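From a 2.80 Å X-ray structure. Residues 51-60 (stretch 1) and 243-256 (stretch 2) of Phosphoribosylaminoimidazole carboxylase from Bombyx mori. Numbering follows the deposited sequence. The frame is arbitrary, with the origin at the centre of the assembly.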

# COMPACT_ATOMS: atom_id res chain seq x y z
N HIS A 51 -76.07 -1.60 4.34
CA HIS A 51 -75.64 -2.43 5.46
C HIS A 51 -76.63 -3.58 5.63
O HIS A 51 -77.84 -3.36 5.67
CB HIS A 51 -75.53 -1.61 6.75
N ASP A 52 -76.11 -4.80 5.72
CA ASP A 52 -76.95 -5.98 5.90
C ASP A 52 -76.30 -6.86 6.97
O ASP A 52 -75.32 -6.44 7.59
CB ASP A 52 -77.16 -6.73 4.56
CG ASP A 52 -77.70 -5.82 3.42
OD1 ASP A 52 -78.91 -5.81 3.16
OD2 ASP A 52 -76.90 -5.11 2.78
N LEU A 53 -76.85 -8.05 7.24
CA LEU A 53 -76.38 -8.92 8.34
C LEU A 53 -75.90 -10.28 7.82
O LEU A 53 -76.32 -10.70 6.75
CB LEU A 53 -77.52 -9.10 9.37
CG LEU A 53 -77.48 -8.32 10.68
CD1 LEU A 53 -77.44 -6.83 10.39
CD2 LEU A 53 -78.72 -8.60 11.52
N GLU A 54 -75.03 -10.95 8.58
CA GLU A 54 -74.47 -12.25 8.16
C GLU A 54 -74.00 -13.19 9.29
O GLU A 54 -74.33 -12.98 10.45
CB GLU A 54 -73.32 -12.02 7.19
CG GLU A 54 -73.76 -12.01 5.75
CD GLU A 54 -72.64 -11.61 4.83
OE1 GLU A 54 -71.72 -10.94 5.32
OE2 GLU A 54 -72.69 -11.97 3.64
N GLY A 55 -73.23 -14.22 8.94
CA GLY A 55 -72.60 -15.08 9.93
C GLY A 55 -71.08 -14.89 9.95
O GLY A 55 -70.33 -15.85 10.17
N LYS A 56 -70.61 -13.65 9.76
CA LYS A 56 -69.21 -13.40 9.36
C LYS A 56 -68.21 -12.90 10.43
O LYS A 56 -67.04 -12.65 10.12
CB LYS A 56 -69.18 -12.45 8.15
CG LYS A 56 -69.21 -10.95 8.46
CD LYS A 56 -68.66 -10.16 7.26
CE LYS A 56 -68.35 -8.67 7.54
NZ LYS A 56 -67.64 -8.33 8.82
N ALA A 57 -68.65 -12.73 11.67
CA ALA A 57 -67.73 -12.26 12.70
C ALA A 57 -66.59 -13.26 12.94
O ALA A 57 -65.46 -12.86 13.23
CB ALA A 57 -68.47 -11.99 13.99
N ALA A 58 -66.88 -14.55 12.84
CA ALA A 58 -65.85 -15.56 13.03
C ALA A 58 -64.84 -15.54 11.89
O ALA A 58 -63.64 -15.66 12.12
CB ALA A 58 -66.48 -16.93 13.15
N ILE A 59 -65.33 -15.34 10.67
CA ILE A 59 -64.49 -15.33 9.48
C ILE A 59 -63.47 -14.20 9.56
O ILE A 59 -62.27 -14.40 9.33
CB ILE A 59 -65.32 -15.12 8.19
CG1 ILE A 59 -66.42 -16.18 8.05
CG2 ILE A 59 -64.41 -15.08 6.96
CD1 ILE A 59 -65.90 -17.58 7.80
N SER A 60 -63.95 -13.01 9.90
CA SER A 60 -63.07 -11.86 10.03
C SER A 60 -62.02 -12.04 11.10
O SER A 60 -60.84 -11.86 10.83
CB SER A 60 -63.89 -10.60 10.32
OG SER A 60 -64.68 -10.26 9.20
N ASP A 243 -77.20 -13.25 -2.58
CA ASP A 243 -76.03 -12.40 -2.84
C ASP A 243 -75.08 -12.38 -1.65
O ASP A 243 -73.86 -12.46 -1.81
CB ASP A 243 -76.48 -10.97 -3.16
CG ASP A 243 -77.13 -10.84 -4.52
OD1 ASP A 243 -76.72 -11.57 -5.45
OD2 ASP A 243 -78.05 -10.00 -4.66
N LEU A 244 -75.63 -12.28 -0.45
CA LEU A 244 -74.82 -12.31 0.75
C LEU A 244 -74.14 -13.66 0.94
O LEU A 244 -73.04 -13.73 1.50
CB LEU A 244 -75.65 -11.93 1.98
CG LEU A 244 -76.07 -10.46 1.93
CD1 LEU A 244 -76.81 -10.04 3.19
CD2 LEU A 244 -74.86 -9.56 1.71
N ASP A 245 -74.78 -14.73 0.46
CA ASP A 245 -74.21 -16.07 0.59
C ASP A 245 -72.90 -16.21 -0.20
O ASP A 245 -71.96 -16.84 0.30
CB ASP A 245 -75.23 -17.13 0.16
N THR A 246 -72.84 -15.66 -1.41
CA THR A 246 -71.61 -15.74 -2.19
C THR A 246 -70.50 -14.90 -1.55
O THR A 246 -69.32 -15.23 -1.65
CB THR A 246 -71.79 -15.29 -3.66
OG1 THR A 246 -72.00 -13.87 -3.73
CG2 THR A 246 -72.94 -16.04 -4.33
N VAL A 247 -70.88 -13.82 -0.87
CA VAL A 247 -69.92 -12.99 -0.14
C VAL A 247 -69.39 -13.70 1.12
O VAL A 247 -68.20 -13.61 1.43
CB VAL A 247 -70.55 -11.60 0.22
CG1 VAL A 247 -69.66 -10.79 1.17
CG2 VAL A 247 -70.79 -10.81 -1.05
N LYS A 248 -70.25 -14.43 1.83
CA LYS A 248 -69.80 -15.25 2.96
C LYS A 248 -68.90 -16.37 2.46
O LYS A 248 -67.91 -16.72 3.09
CB LYS A 248 -70.97 -15.88 3.70
N ARG A 249 -69.28 -16.94 1.32
CA ARG A 249 -68.52 -18.05 0.77
C ARG A 249 -67.19 -17.54 0.25
O ARG A 249 -66.18 -18.24 0.33
CB ARG A 249 -69.32 -18.80 -0.31
N ASN A 250 -67.17 -16.29 -0.22
CA ASN A 250 -65.92 -15.67 -0.64
C ASN A 250 -64.95 -15.41 0.51
O ASN A 250 -63.77 -15.72 0.40
CB ASN A 250 -66.19 -14.37 -1.38
CG ASN A 250 -66.47 -14.58 -2.85
OD1 ASN A 250 -66.43 -15.70 -3.35
ND2 ASN A 250 -66.77 -13.49 -3.54
N PHE A 251 -65.46 -14.89 1.62
CA PHE A 251 -64.61 -14.56 2.77
C PHE A 251 -64.09 -15.82 3.46
O PHE A 251 -63.01 -15.80 4.04
CB PHE A 251 -65.37 -13.70 3.79
CG PHE A 251 -65.64 -12.28 3.33
CD1 PHE A 251 -66.13 -11.34 4.22
CD2 PHE A 251 -65.40 -11.90 2.01
CE1 PHE A 251 -66.38 -10.03 3.81
CE2 PHE A 251 -65.65 -10.59 1.59
CZ PHE A 251 -66.13 -9.66 2.49
N ALA A 252 -64.88 -16.90 3.42
CA ALA A 252 -64.47 -18.17 4.02
C ALA A 252 -63.31 -18.77 3.24
O ALA A 252 -62.38 -19.32 3.83
CB ALA A 252 -65.64 -19.14 4.07
N TRP A 253 -63.36 -18.63 1.92
CA TRP A 253 -62.27 -19.12 1.07
C TRP A 253 -60.97 -18.42 1.42
O TRP A 253 -59.92 -19.05 1.50
CB TRP A 253 -62.61 -18.92 -0.41
CG TRP A 253 -61.56 -19.48 -1.34
CD1 TRP A 253 -61.40 -20.79 -1.71
CD2 TRP A 253 -60.55 -18.75 -2.04
NE1 TRP A 253 -60.34 -20.91 -2.58
CE2 TRP A 253 -59.81 -19.67 -2.80
CE3 TRP A 253 -60.19 -17.40 -2.07
CZ2 TRP A 253 -58.72 -19.28 -3.59
CZ3 TRP A 253 -59.12 -17.02 -2.86
CH2 TRP A 253 -58.40 -17.96 -3.61
N VAL A 254 -61.03 -17.10 1.60
CA VAL A 254 -59.87 -16.33 1.99
C VAL A 254 -59.34 -16.72 3.38
O VAL A 254 -58.14 -16.88 3.55
CB VAL A 254 -60.16 -14.82 1.92
CG1 VAL A 254 -59.08 -14.03 2.62
CG2 VAL A 254 -60.31 -14.36 0.46
N LYS A 255 -60.23 -16.87 4.36
CA LYS A 255 -59.82 -17.31 5.71
C LYS A 255 -59.13 -18.66 5.63
O LYS A 255 -58.19 -18.94 6.38
CB LYS A 255 -61.01 -17.40 6.66
N ASP A 256 -59.61 -19.49 4.71
CA ASP A 256 -59.04 -20.82 4.54
C ASP A 256 -57.67 -20.74 3.86
O ASP A 256 -56.72 -21.42 4.27
CB ASP A 256 -60.01 -21.70 3.74

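This is a modest, largely apolar packing contact, in which an extended segment and the start of a helix lie along one side of a long helix without a hydrogen bond between them among the modelled atoms. About 448 Å² of surface is buried, both sides summed. The two stretches belong to one chain but are far apart in sequence.

Stretch 2 is helical throughout. Leu244, Phe251 and Lys255 direct their CA-to-CB bonds toward stretch 1, and Lys248 lies between them with its bond sideways. The spacing of three to four residues is that of one helix face. Stretch 1 runs along this face in the same direction. Glu54 CA is 7.4 Å from Leu244 CA, Lys56 CA is 6.7 Å from Lys248 CA, and Ile59 CA is 6.2 Å from Ala252 CA, so the backbones draw slightly closer along the contact.

At one end Leu244 meets the strand. Its CD1 methyl lies 3.6 Å from Asp52 CB and 3.7 Å from Leu53 O. Asp52 therefore offers its methylene to the leucine, while its OD2 is hydrogen-bonded elsewhere in the structure. The CA-to-CB bond of Leu53 points away, and the residue meets Leu244 through its backbone O. A branched aliphatic side chain suits this place because it can pack against the strand without needing a polar partner.

Glu54 reaches across with an extended chi2 (t), and 75 Å² of its surface is covered by the helix. Its OE2 comes within 2.8 Å of Leu244 O. Both atoms are acceptors, so this is a close approach and not a hydrogen bond. Leu244 O already accepts the helical hydrogen bond from Lys248 N, at 2.9 Å. Glu54 OE2 is also 3.4 Å from Leu244 CB and 4.3 Å from Lys248 CB. The Lys248 side chain is not modelled beyond CB, so no salt bridge to it can be assigned.

Gly55 follows, with no side chain and almost no part in the contact. Lys56 then packs by its aliphatic portion. Its CD lies 4.1 Å from Phe251 CD1, at the edge of the ring and near its plane. The long methylene chain suits a place beside an aromatic ring, and the terminal NZ is hydrogen-bonded elsewhere in the structure.

Ile59 has the most surface covered by the other stretch, 87 Å². Its CA-to-CB bond points toward the long helix, and both chi angles are m. Its CG2 methyl sits 3.6 Å from Phe251 CB and 3.3 Å from Phe251 O, and it is 4.1 Å from Lys255 CB. Its CD1 lies 4.1 Å from Ala252 CB. The branched side chain thus touches three residues on neighbouring parts of the helix. The small methyl of Ala252 fits beside it where the backbones are closest. Phe251 is buried and meets Ile59 through CB and O, while its ring edge meets Lys56.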